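Local coordinates for aminotransferase (Neisseria meningitidis Z2491, PDB 3JTX), which probably transfers amino groups between amino acids and keto acids, using pyridoxal phosphate carried as a Schiff base on an active-site lysine, at residues K7-Y12 against I132-T137; S106-V111 against L171-S176; S125-Y130 against R361-G366; A147-P150 against N155-W158; L95-L98 against E102-F105. All blocks are in the same frame, centred on the assembly; numbering follows the deposited sequence.

Contact 1 of 5, residues K7-Y12 against I132-T137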
# COMPACT_ATOMS: atom_id res chain seq x y z
N LYS A 7 20.05 -4.17 -0.34
CA LYS A 7 20.80 -5.35 0.10
C LYS A 7 21.30 -5.16 1.53
O LYS A 7 21.41 -6.12 2.28
CB LYS A 7 21.99 -5.64 -0.84
CG LYS A 7 21.57 -6.20 -2.19
CD LYS A 7 22.74 -6.39 -3.17
CE LYS A 7 23.41 -7.76 -3.06
NZ LYS A 7 24.25 -8.09 -4.30
N GLN A 8 21.60 -3.92 1.88
CA GLN A 8 22.17 -3.59 3.18
C GLN A 8 21.14 -3.58 4.30
O GLN A 8 21.39 -4.09 5.39
CB GLN A 8 22.85 -2.24 3.07
CG GLN A 8 23.62 -1.82 4.30
CD GLN A 8 22.99 -0.63 4.98
OE1 GLN A 8 22.99 0.51 4.45
NE2 GLN A 8 22.45 -0.88 6.16
N LEU A 9 19.98 -3.01 4.03
CA LEU A 9 18.93 -2.87 5.04
C LEU A 9 18.40 -4.22 5.57
O LEU A 9 18.18 -5.16 4.79
CB LEU A 9 17.80 -1.99 4.49
CG LEU A 9 18.16 -0.51 4.26
CD1 LEU A 9 17.06 0.16 3.46
CD2 LEU A 9 18.41 0.24 5.58
N LYS A 10 18.22 -4.30 6.89
CA LYS A 10 17.69 -5.49 7.57
C LYS A 10 16.35 -5.13 8.21
O LYS A 10 16.32 -4.56 9.31
CB LYS A 10 18.65 -5.99 8.66
CG LYS A 10 20.01 -6.48 8.14
CD LYS A 10 19.85 -7.60 7.12
CE LYS A 10 21.19 -8.23 6.74
NZ LYS A 10 21.88 -8.85 7.90
N PRO A 11 15.24 -5.41 7.49
CA PRO A 11 13.93 -4.94 7.98
C PRO A 11 13.40 -5.66 9.22
O PRO A 11 12.51 -5.14 9.89
CB PRO A 11 12.99 -5.19 6.79
CG PRO A 11 13.64 -6.33 6.04
CD PRO A 11 15.13 -6.07 6.18
N TYR A 12 13.94 -6.85 9.52
CA TYR A 12 13.44 -7.69 10.62
C TYR A 12 14.57 -8.15 11.56
O TYR A 12 15.18 -9.21 11.35
CB TYR A 12 12.70 -8.92 10.08
CG TYR A 12 11.56 -8.65 9.10
CD1 TYR A 12 10.68 -7.57 9.25
CD2 TYR A 12 11.37 -9.51 8.03
CE1 TYR A 12 9.64 -7.35 8.33
CE2 TYR A 12 10.35 -9.32 7.12
CZ TYR A 12 9.48 -8.26 7.27
OH TYR A 12 8.49 -8.14 6.32
N ILE A 132 11.46 0.71 10.25
CA ILE A 132 10.86 1.52 9.19
C ILE A 132 11.41 2.95 9.20
O ILE A 132 11.60 3.54 8.16
CB ILE A 132 9.30 1.57 9.31
CG1 ILE A 132 8.68 0.22 8.94
CG2 ILE A 132 8.71 2.67 8.43
CD1 ILE A 132 9.03 -0.24 7.55
N TYR A 133 11.70 3.50 10.39
CA TYR A 133 12.21 4.88 10.47
C TYR A 133 13.50 5.02 9.65
O TYR A 133 13.68 5.99 8.91
CB TYR A 133 12.45 5.37 11.91
CG TYR A 133 11.31 5.14 12.89
CD1 TYR A 133 9.99 4.95 12.46
CD2 TYR A 133 11.56 5.12 14.26
CE1 TYR A 133 8.97 4.71 13.37
CE2 TYR A 133 10.53 4.91 15.17
CZ TYR A 133 9.25 4.70 14.72
OH TYR A 133 8.27 4.44 15.63
N GLU A 134 14.39 4.05 9.80
CA GLU A 134 15.66 4.05 9.08
C GLU A 134 15.47 3.80 7.59
O GLU A 134 15.97 4.54 6.75
CB GLU A 134 16.58 2.99 9.66
CG GLU A 134 17.91 2.90 8.92
CD GLU A 134 18.72 1.66 9.30
OE1 GLU A 134 18.16 0.54 9.43
OE2 GLU A 134 19.94 1.83 9.45
N GLY A 135 14.74 2.74 7.25
CA GLY A 135 14.52 2.40 5.85
C GLY A 135 13.84 3.49 5.06
O GLY A 135 14.23 3.80 3.94
N ALA A 136 12.79 4.07 5.64
CA ALA A 136 11.99 5.09 4.96
C ALA A 136 12.85 6.31 4.65
O ALA A 136 12.80 6.85 3.54
CB ALA A 136 10.77 5.48 5.83
N THR A 137 13.64 6.72 5.64
CA THR A 137 14.53 7.86 5.49
C THR A 137 15.56 7.63 4.41
O THR A 137 15.68 8.44 3.49
CB THR A 137 15.20 8.19 6.84
OG1 THR A 137 14.18 8.51 7.81
CG2 THR A 137 16.20 9.37 6.68
O HOH W 1 19.24 -2.09 8.66
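Leu9, just past the end of helix 2-8, turns its side chain onto the flank of helix 131-139. Its CB already heads for that helix. The first torsion (chi1 -68°) leaves CG beside the backbone N and anti to the carbonyl carbon, and the two methyls branch from there toward Gly135 and Glu134. CD1 lies against the backbone at Gly135, 4.1 Å from its CA, where no side chain intervenes. CD2 rests on the carboxylate end of Glu134, with OE1 at 3.9 Å and CD at 4.0 Å. The leucine and glutamate side chains run past one another, pointing opposite ways. This is the N-terminal arm of a class I/II aminotransferase lying on a helix that covers the central sheet, close to the dimer interface: Leu9 also packs on Leu138 and on Tyr273 of the second subunit. Glu134 reaches out on an extended chain, and its stronger polar partner is Arg361, which forms a salt bridge to OE2. The other oxygen, OE1, takes a hydrogen bond from a water at 2.9 Å. That same water accepts from the backbone N of Lys10 at 3.0 Å, bridging the two segments.

Contact 2 of 5, residues S106-V111 against L171-S176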
# COMPACT_ATOMS: atom_id res chain seq x y z
N SER A 106 5.34 6.05 3.25
CA SER A 106 4.92 6.98 2.21
C SER A 106 4.96 8.44 2.68
O SER A 106 5.38 9.32 1.92
CB SER A 106 3.53 6.63 1.67
OG SER A 106 2.56 6.60 2.69
N PHE A 107 4.58 8.71 3.93
CA PHE A 107 4.65 10.08 4.40
C PHE A 107 6.08 10.62 4.35
O PHE A 107 6.33 11.72 3.87
CB PHE A 107 4.04 10.27 5.80
CG PHE A 107 3.93 11.71 6.17
CD1 PHE A 107 3.00 12.53 5.53
CD2 PHE A 107 4.81 12.28 7.08
CE1 PHE A 107 2.93 13.89 5.80
CE2 PHE A 107 4.74 13.65 7.36
CZ PHE A 107 3.81 14.45 6.73
N VAL A 108 7.03 9.81 4.80
CA VAL A 108 8.44 10.18 4.74
C VAL A 108 8.89 10.47 3.30
O VAL A 108 9.56 11.50 3.04
CB VAL A 108 9.32 9.09 5.39
CG1 VAL A 108 10.82 9.32 5.09
CG2 VAL A 108 9.05 9.06 6.88
N GLN A 109 8.48 9.63 2.35
CA GLN A 109 8.87 9.88 0.95
C GLN A 109 8.43 11.28 0.49
O GLN A 109 9.20 11.98 -0.19
CB GLN A 109 8.33 8.83 -0.03
CG GLN A 109 8.67 7.39 0.29
CD GLN A 109 10.11 7.18 0.73
OE1 GLN A 109 11.05 7.32 -0.06
NE2 GLN A 109 10.29 6.83 2.02
N THR A 110 7.21 11.69 0.86
CA THR A 110 6.69 13.01 0.48
C THR A 110 7.43 14.18 1.15
O THR A 110 7.49 15.29 0.62
CB THR A 110 5.19 13.17 0.81
OG1 THR A 110 5.02 13.38 2.22
CG2 THR A 110 4.38 11.94 0.37
N VAL A 111 7.98 13.95 2.34
CA VAL A 111 8.70 14.99 3.06
C VAL A 111 10.12 15.20 2.52
O VAL A 111 10.64 16.31 2.55
CB VAL A 111 8.69 14.68 4.57
CG1 VAL A 111 9.62 15.62 5.32
CG2 VAL A 111 7.23 14.77 5.10
N LEU A 171 11.80 16.16 9.59
CA LEU A 171 10.85 15.35 10.33
C LEU A 171 11.56 14.72 11.51
O LEU A 171 12.75 14.40 11.44
CB LEU A 171 10.24 14.27 9.42
CG LEU A 171 9.13 13.39 9.99
CD1 LEU A 171 8.04 13.11 8.96
CD2 LEU A 171 9.71 12.08 10.55
N VAL A 172 10.83 14.59 12.62
CA VAL A 172 11.31 13.89 13.79
C VAL A 172 10.30 12.80 14.10
O VAL A 172 9.10 13.06 14.11
CB VAL A 172 11.43 14.88 14.96
CG1 VAL A 172 11.56 14.18 16.27
CG2 VAL A 172 12.61 15.85 14.71
N PHE A 173 10.77 11.57 14.34
CA PHE A 173 9.89 10.48 14.81
C PHE A 173 9.85 10.43 16.34
O PHE A 173 10.89 10.59 17.00
CB PHE A 173 10.40 9.12 14.37
CG PHE A 173 10.26 8.86 12.91
CD1 PHE A 173 9.02 8.63 12.36
CD2 PHE A 173 11.38 8.80 12.09
CE1 PHE A 173 8.88 8.36 11.00
CE2 PHE A 173 11.25 8.52 10.73
CZ PHE A 173 10.00 8.31 10.20
N VAL A 174 8.67 10.21 16.90
CA VAL A 174 8.50 9.80 18.30
C VAL A 174 7.77 8.45 18.31
O VAL A 174 6.85 8.23 17.55
CB VAL A 174 7.70 10.85 19.11
CG1 VAL A 174 7.36 10.32 20.53
CG2 VAL A 174 8.46 12.16 19.18
N CYS A 175 8.23 7.52 19.14
CA CYS A 175 7.56 6.23 19.28
C CYS A 175 7.13 6.12 20.73
O CYS A 175 7.97 5.97 21.62
CB CYS A 175 8.48 5.08 18.88
SG CYS A 175 7.67 3.46 18.88
N SER A 176 5.82 6.24 20.97
CA SER A 176 5.27 6.36 22.33
C SER A 176 3.90 5.70 22.43
O SER A 176 2.96 6.17 21.79
CB SER A 176 5.15 7.83 22.72
OG SER A 176 4.72 7.96 24.06
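The ring of Phe107 offers its edge to Leu171: CD1 of the leucine sits near the ring plane, 3.7 Å from CE2 and 3.8 Å from CD2. The second flat group, Phe173, carries the other branch of the same leucine, for Leu171 CD2 lies over the centre of one ring face, 3.6 Å above it. Leu171 is thus forked between two aromatic rings. At the far end of Phe173, CZ is met by Val108 CG2 at 3.5 Å, the two side chains crossing at about a right angle. Val111 CG2 adds a looser touch on Leu171 CD1. Phe107 reaches the strand because its CG stands anti to the backbone N (chi1 -171°).

These residues join helix 106-111 to strand 171-175, whose axes run nearly antiparallel at 160° and approach to 10.8 Å, a helix laid over the central sheet of an alpha/beta large domain. Phe107 also meets Phe267 edge-to-face, while Phe173 stacks with Tyr133 of helix 131-139.

No hydrogen bond crosses the interface. Polar groups find partners within the helix and within the sheet: Phe107 O accepts from Val111 N and, in the carbonyl plane on a lone pair, from Thr110 OG1 at 2.7 Å, while the backbone of Leu171 and Phe173 pairs with Val124 of strand 122-127. The fit across this buried face therefore rests on the shapes of branched and aromatic side chains, with no directional bond to fix the spacing.

Contact 3 of 5, residues S125-Y130 against R361-G366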
# COMPACT_ATOMS: atom_id res chain seq x y z
N SER A 125 15.52 10.21 14.57
CA SER A 125 14.86 9.03 15.12
C SER A 125 15.34 8.74 16.53
O SER A 125 16.48 9.04 16.86
CB SER A 125 15.16 7.80 14.24
OG SER A 125 14.73 6.58 14.85
N PRO A 126 14.48 8.12 17.36
CA PRO A 126 15.02 7.61 18.61
C PRO A 126 16.02 6.48 18.33
O PRO A 126 16.04 5.93 17.21
CB PRO A 126 13.77 7.06 19.33
CG PRO A 126 12.86 6.70 18.21
CD PRO A 126 13.05 7.79 17.22
N ASN A 127 16.85 6.18 19.33
CA ASN A 127 17.83 5.09 19.25
C ASN A 127 17.93 4.46 20.64
O ASN A 127 18.38 5.12 21.57
CB ASN A 127 19.17 5.63 18.79
CG ASN A 127 20.13 4.55 18.35
OD1 ASN A 127 19.73 3.50 17.84
ND2 ASN A 127 21.44 4.83 18.50
N PRO A 128 17.50 3.18 20.78
CA PRO A 128 17.03 2.21 19.77
C PRO A 128 15.84 2.68 18.93
O PRO A 128 15.00 3.47 19.40
CB PRO A 128 16.65 0.97 20.60
CG PRO A 128 17.41 1.09 21.84
CD PRO A 128 17.49 2.58 22.13
N PHE A 129 15.77 2.17 17.69
CA PHE A 129 14.79 2.63 16.71
C PHE A 129 13.94 1.49 16.17
O PHE A 129 14.24 0.32 16.36
CB PHE A 129 15.50 3.37 15.55
CG PHE A 129 16.45 2.51 14.75
CD1 PHE A 129 17.77 2.33 15.15
CD2 PHE A 129 16.03 1.92 13.56
CE1 PHE A 129 18.64 1.55 14.42
CE2 PHE A 129 16.91 1.15 12.80
CZ PHE A 129 18.21 0.95 13.24
N TYR A 130 12.85 1.85 15.50
CA TYR A 130 12.02 0.91 14.75
C TYR A 130 12.48 0.95 13.31
O TYR A 130 12.60 2.03 12.71
CB TYR A 130 10.54 1.28 14.86
CG TYR A 130 9.55 0.39 14.14
CD1 TYR A 130 9.45 -0.97 14.42
CD2 TYR A 130 8.66 0.93 13.21
CE1 TYR A 130 8.49 -1.78 13.77
CE2 TYR A 130 7.70 0.13 12.55
CZ TYR A 130 7.63 -1.21 12.82
OH TYR A 130 6.68 -1.99 12.15
N ARG A 361 21.65 1.67 16.48
CA ARG A 361 22.90 2.02 15.84
C ARG A 361 23.89 2.63 16.83
O ARG A 361 23.53 3.30 17.79
CB ARG A 361 22.67 2.99 14.68
CG ARG A 361 23.81 2.87 13.69
CD ARG A 361 23.75 3.81 12.59
NE ARG A 361 22.77 3.46 11.57
CZ ARG A 361 22.62 4.19 10.47
NH1 ARG A 361 23.39 5.26 10.29
NH2 ARG A 361 21.71 3.87 9.56
N ASP A 362 25.16 2.36 16.58
CA ASP A 362 26.26 2.98 17.33
C ASP A 362 26.41 4.50 17.06
O ASP A 362 26.23 5.00 15.96
CB ASP A 362 27.58 2.25 17.08
CG ASP A 362 28.27 1.83 18.36
OD1 ASP A 362 28.58 2.71 19.21
OD2 ASP A 362 28.49 0.62 18.53
N THR A 363 26.71 5.25 18.13
CA THR A 363 26.85 6.70 18.04
C THR A 363 28.09 7.19 18.79
O THR A 363 28.76 6.40 19.47
CB THR A 363 25.62 7.45 18.63
OG1 THR A 363 25.63 7.36 20.07
CG2 THR A 363 24.31 6.87 18.07
N GLU A 364 28.36 8.49 18.71
CA GLU A 364 29.42 9.10 19.50
C GLU A 364 29.22 8.86 21.01
O GLU A 364 30.15 9.04 21.79
CB GLU A 364 29.54 10.61 19.21
N GLN A 365 28.01 8.46 21.41
CA GLN A 365 27.75 8.11 22.83
C GLN A 365 27.51 6.60 23.05
O GLN A 365 26.87 6.22 24.04
CB GLN A 365 26.58 8.94 23.36
CG GLN A 365 26.83 10.46 23.27
CD GLN A 365 25.63 11.31 23.69
OE1 GLN A 365 24.46 10.93 23.49
NE2 GLN A 365 25.92 12.48 24.25
N GLY A 366 28.05 5.76 22.17
CA GLY A 366 27.87 4.30 22.25
C GLY A 366 26.54 3.81 21.69
O GLY A 366 25.69 4.64 21.31
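Asn127, the last residue of strand 122-127 in the large-domain sheet, pairs through its side chain with the backbone of Arg361, in the loop linking strands 354-355 and 372-376 of the C-terminal sheet. The contact thus ties two parts of the class I/II aminotransferase fold. The amide of Asn127 behaves like a peptide group. Its OD1 accepts from Arg361 N at 3.0 Å, in the carbonyl plane on a lone pair. Its ND2 donates to Arg361 O at 2.7 Å in a nearly straight bond (169°), with that oxygen almost exactly in the amide plane. Accepting with OD1 and donating with ND2 fixes which way round the amide lies, and a further bond from ND2 to Asn148 OD1 reinforces its orientation. Beyond the cis peptide before Pro128, Phe129 swings its ring back to the same place. A chi1 of 63° sets CG between the backbone N and the carbonyl carbon, the crowded position, and the ring edge then meets Arg361 N in plane, with CE1 at 3.6 Å. The guanidinium of Arg361 leads away from this pair, toward Glu134 of helix 131-139.

Further along the loop, residues 363-366 make a type I turn. Thr363 OG1 accepts from Gln365 N at 2.9 Å, an ST turn, and donates to Gly366 O at 3.0 Å; Asn148 ND2 is hydrogen-bonded to it as well. CG2 of Thr363, beside the backbone N, points to the strand and lies 3.5 Å from Asn127 ND2.

Contact 4 of 5, residues A147-P150 against N155-W158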
# COMPACT_ATOMS: atom_id res chain seq x y z
N ALA A 147 18.70 10.26 18.17
CA ALA A 147 18.61 10.79 19.52
C ALA A 147 18.55 9.59 20.48
O ALA A 147 17.53 8.90 20.55
CB ALA A 147 17.38 11.67 19.69
N ASN A 148 19.64 9.35 21.21
CA ASN A 148 19.76 8.18 22.09
C ASN A 148 18.82 8.23 23.27
O ASN A 148 18.52 9.32 23.79
CB ASN A 148 21.19 8.00 22.61
CG ASN A 148 22.15 7.54 21.53
OD1 ASN A 148 21.76 7.13 20.43
ND2 ASN A 148 23.43 7.63 21.84
N CYS A 149 18.36 7.05 23.69
CA CYS A 149 17.38 6.89 24.76
C CYS A 149 17.98 6.09 25.93
O CYS A 149 17.77 4.88 26.03
CB CYS A 149 16.16 6.18 24.20
SG CYS A 149 15.38 7.10 22.88
N PRO A 150 18.76 6.75 26.80
CA PRO A 150 19.42 6.07 27.92
C PRO A 150 18.52 5.94 29.14
O PRO A 150 17.58 6.71 29.31
CB PRO A 150 20.59 7.01 28.24
CG PRO A 150 20.04 8.37 27.95
CD PRO A 150 19.19 8.17 26.70
N ASN A 155 13.76 8.41 27.59
CA ASN A 155 13.33 9.49 26.70
C ASN A 155 14.48 9.87 25.77
O ASN A 155 15.64 9.71 26.15
CB ASN A 155 12.89 10.73 27.48
CG ASN A 155 11.72 10.46 28.41
OD1 ASN A 155 11.66 11.01 29.52
ND2 ASN A 155 10.81 9.61 27.99
N PRO A 156 14.18 10.39 24.56
CA PRO A 156 15.22 10.78 23.60
C PRO A 156 16.09 11.95 24.08
O PRO A 156 15.56 12.90 24.63
CB PRO A 156 14.43 11.21 22.36
CG PRO A 156 13.04 10.72 22.56
CD PRO A 156 12.83 10.65 24.03
N ASP A 157 17.40 11.86 23.85
CA ASP A 157 18.34 12.92 24.19
C ASP A 157 18.59 13.81 22.98
O ASP A 157 19.49 13.58 22.17
CB ASP A 157 19.67 12.32 24.69
CG ASP A 157 20.62 13.37 25.23
OD1 ASP A 157 20.34 14.58 25.12
OD2 ASP A 157 21.66 12.98 25.79
N TRP A 158 17.77 14.85 22.87
CA TRP A 158 17.78 15.71 21.69
C TRP A 158 19.04 16.57 21.56
O TRP A 158 19.38 16.98 20.46
CB TRP A 158 16.57 16.63 21.67
CG TRP A 158 15.24 15.93 21.78
CD1 TRP A 158 14.39 15.99 22.84
CD2 TRP A 158 14.61 15.10 20.80
NE1 TRP A 158 13.27 15.23 22.58
CE2 TRP A 158 13.37 14.69 21.33
CE3 TRP A 158 14.97 14.66 19.52
CZ2 TRP A 158 12.49 13.85 20.64
CZ3 TRP A 158 14.09 13.84 18.83
CH2 TRP A 158 12.87 13.44 19.39
O HOH W 2 16.88 9.31 28.62
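Ala147, Asp157 and Asn155 bury the most surface here, and each meets the other segment through a different kind of atom. Ala147 uses its methyl: CB sits 3.8 Å from Trp158 CE3 and 4.0 Å from Pro156 CB, with the carbonyl oxygen of Asp157 also alongside. Pro156 CB in turn lies over one face of the Trp158 indole, offset toward its rim, so methyl, proline and indole pack as one apolar cluster. Asp157 contributes its backbone. Its N donates to Asn148 O at 2.8 Å, somewhat bent; Asp157 CB comes within 3.3 Å of that same oxygen. The carboxylate takes no part, its OD1 forming a salt bridge with Arg159. Asn155 acts through its carbonyl oxygen, which receives a CA-H...O contact from Cys149 CA at 3.6 Å and a hydrogen bond from a water at 2.8 Å. The water also donates to Pro150 O, closing the mouth of the loop. Between these, Cys149 SG rests 3.8 Å from Pro156 CA.

One buried polar atom, Asn148 N, finds no partner in the model. The Asn148 side chain is held by the 125-130 and 361-366 segments.

The chain thus doubles back at the end of strand 143-148, outermost in the sheet within this subunit, with a single backbone bond joining the two limbs. It begins the connection through helix 163-167 to parallel strand 169-175, a beta-alpha-beta crossover that passes over strand 122-127, as befits an alpha/beta sheet.

Contact 5 of 5, residues L95-L98 against E102-F105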
# COMPACT_ATOMS: atom_id res chain seq x y z
N LEU A 95 -7.04 10.50 8.06
CA LEU A 95 -7.07 9.59 6.88
C LEU A 95 -6.90 8.16 7.34
O LEU A 95 -6.02 7.86 8.15
CB LEU A 95 -5.95 9.91 5.87
CG LEU A 95 -6.02 11.22 5.10
CD1 LEU A 95 -4.76 11.39 4.17
CD2 LEU A 95 -7.36 11.31 4.30
N PRO A 96 -7.73 7.25 6.81
CA PRO A 96 -7.41 5.84 7.07
C PRO A 96 -6.16 5.38 6.31
O PRO A 96 -5.87 5.87 5.20
CB PRO A 96 -8.65 5.10 6.57
CG PRO A 96 -9.27 6.01 5.57
CD PRO A 96 -8.85 7.41 5.87
N VAL A 97 -5.44 4.43 6.89
CA VAL A 97 -4.24 3.89 6.25
C VAL A 97 -4.21 2.37 6.35
O VAL A 97 -4.83 1.78 7.23
CB VAL A 97 -2.96 4.48 6.89
CG1 VAL A 97 -2.91 6.01 6.69
CG2 VAL A 97 -2.87 4.12 8.38
N LEU A 98 -3.49 1.72 5.44
CA LEU A 98 -3.50 0.25 5.33
C LEU A 98 -2.40 -0.35 6.22
O LEU A 98 -1.46 -1.00 5.73
CB LEU A 98 -3.35 -0.18 3.86
CG LEU A 98 -4.28 0.56 2.88
CD1 LEU A 98 -4.15 -0.01 1.46
CD2 LEU A 98 -5.75 0.51 3.36
N GLU A 102 2.89 1.25 5.82
CA GLU A 102 2.80 1.94 4.53
C GLU A 102 2.65 3.45 4.71
O GLU A 102 3.18 4.23 3.92
CB GLU A 102 1.69 1.36 3.63
CG GLU A 102 0.26 1.58 4.12
CD GLU A 102 -0.41 2.88 3.63
OE1 GLU A 102 0.24 3.73 3.00
OE2 GLU A 102 -1.63 3.04 3.88
N ALA A 103 1.93 3.84 5.76
CA ALA A 103 1.64 5.23 6.06
C ALA A 103 2.90 5.99 6.46
O ALA A 103 3.17 7.05 5.93
CB ALA A 103 0.60 5.29 7.20
N LEU A 104 3.68 5.41 7.36
CA LEU A 104 4.92 6.04 7.81
C LEU A 104 5.90 6.14 6.64
O LEU A 104 6.54 7.18 6.44
CB LEU A 104 5.55 5.22 8.95
CG LEU A 104 4.87 5.24 10.31
CD1 LEU A 104 5.24 3.99 11.13
CD2 LEU A 104 5.20 6.53 11.08
N PHE A 105 6.02 5.05 5.89
CA PHE A 105 6.95 5.01 4.75
C PHE A 105 6.59 6.06 3.70
O PHE A 105 7.44 6.87 3.29
CB PHE A 105 6.98 3.62 4.10
CG PHE A 105 7.95 3.53 2.95
CD1 PHE A 105 9.28 3.20 3.17
CD2 PHE A 105 7.55 3.81 1.65
CE1 PHE A 105 10.21 3.15 2.11
CE2 PHE A 105 8.47 3.75 0.57
CZ PHE A 105 9.80 3.43 0.82
O HOH W 3 1.22 -1.30 5.63
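Glu102 OE2 is gripped by two groups: the backbone N of Leu98, at 2.8 Å in a nearly straight bond (169°), and the guanidinium of Arg271 in a salt bridge. The amide of Leu98 uses the anti lone pair of OE2, the one turned away from OE1. The glutamate reaches this position by folding back toward the strand. With chi1 at 67° its CG lies between the backbone N and the carbonyl carbon, and the chain bends again at chi2 (90°), laying the aliphatic part beside Leu98; Leu98 O is 3.5 Å from Glu102 CG. Val97 CB lies 3.6 Å from the bonded oxygen, which thus has a hydrocarbon neighbour besides its donors.

The next helical residue packs without polarity. Ala103 CB nestles against Val97, 3.6 Å from CG1 and 3.8 Å from CG2, holding the first turn of helix 100-111 close to the end of strand 94-97. A water completes the turn, donating to Leu98 O at 2.7 Å and accepting from Glu102 N at 3.1 Å. This tight strand-to-helix turn opens the large-domain helix whose N-terminal end, in related fold type I enzymes, lies near the cofactor phosphate. Glu102 also packs on Gly275 of the second subunit.

Through its two partners OE2 links the end of strand 94-97 to helix 261-274. The buried carboxylate is thus paired with an arginine and a peptide N-H near a helix start, surroundings that would be expected to favour its ionised form.

In the fold
Contact 2 is the wholly apolar core, whereas contact 5, buried on the same helix 100-111, is held by a carboxylate at the helix start; their centres lie about 11 Å apart. Contacts 3 and 4 are only partly buried and rely on amide and backbone bonds. They share neighbouring strands 122-127 and 143-148, and Asn148 of contact 4 is hydrogen-bonded to Thr363 of contact 3. Contact 1 is buried but small, and joins its surroundings through the Glu134-Arg361 salt bridge to contact 3 and the Gln109-Ala136 hydrogen bond to contact 2. Contacts 1, 2 and 5 touch the second subunit; contacts 3 and 4 touch no other chain of the assembly.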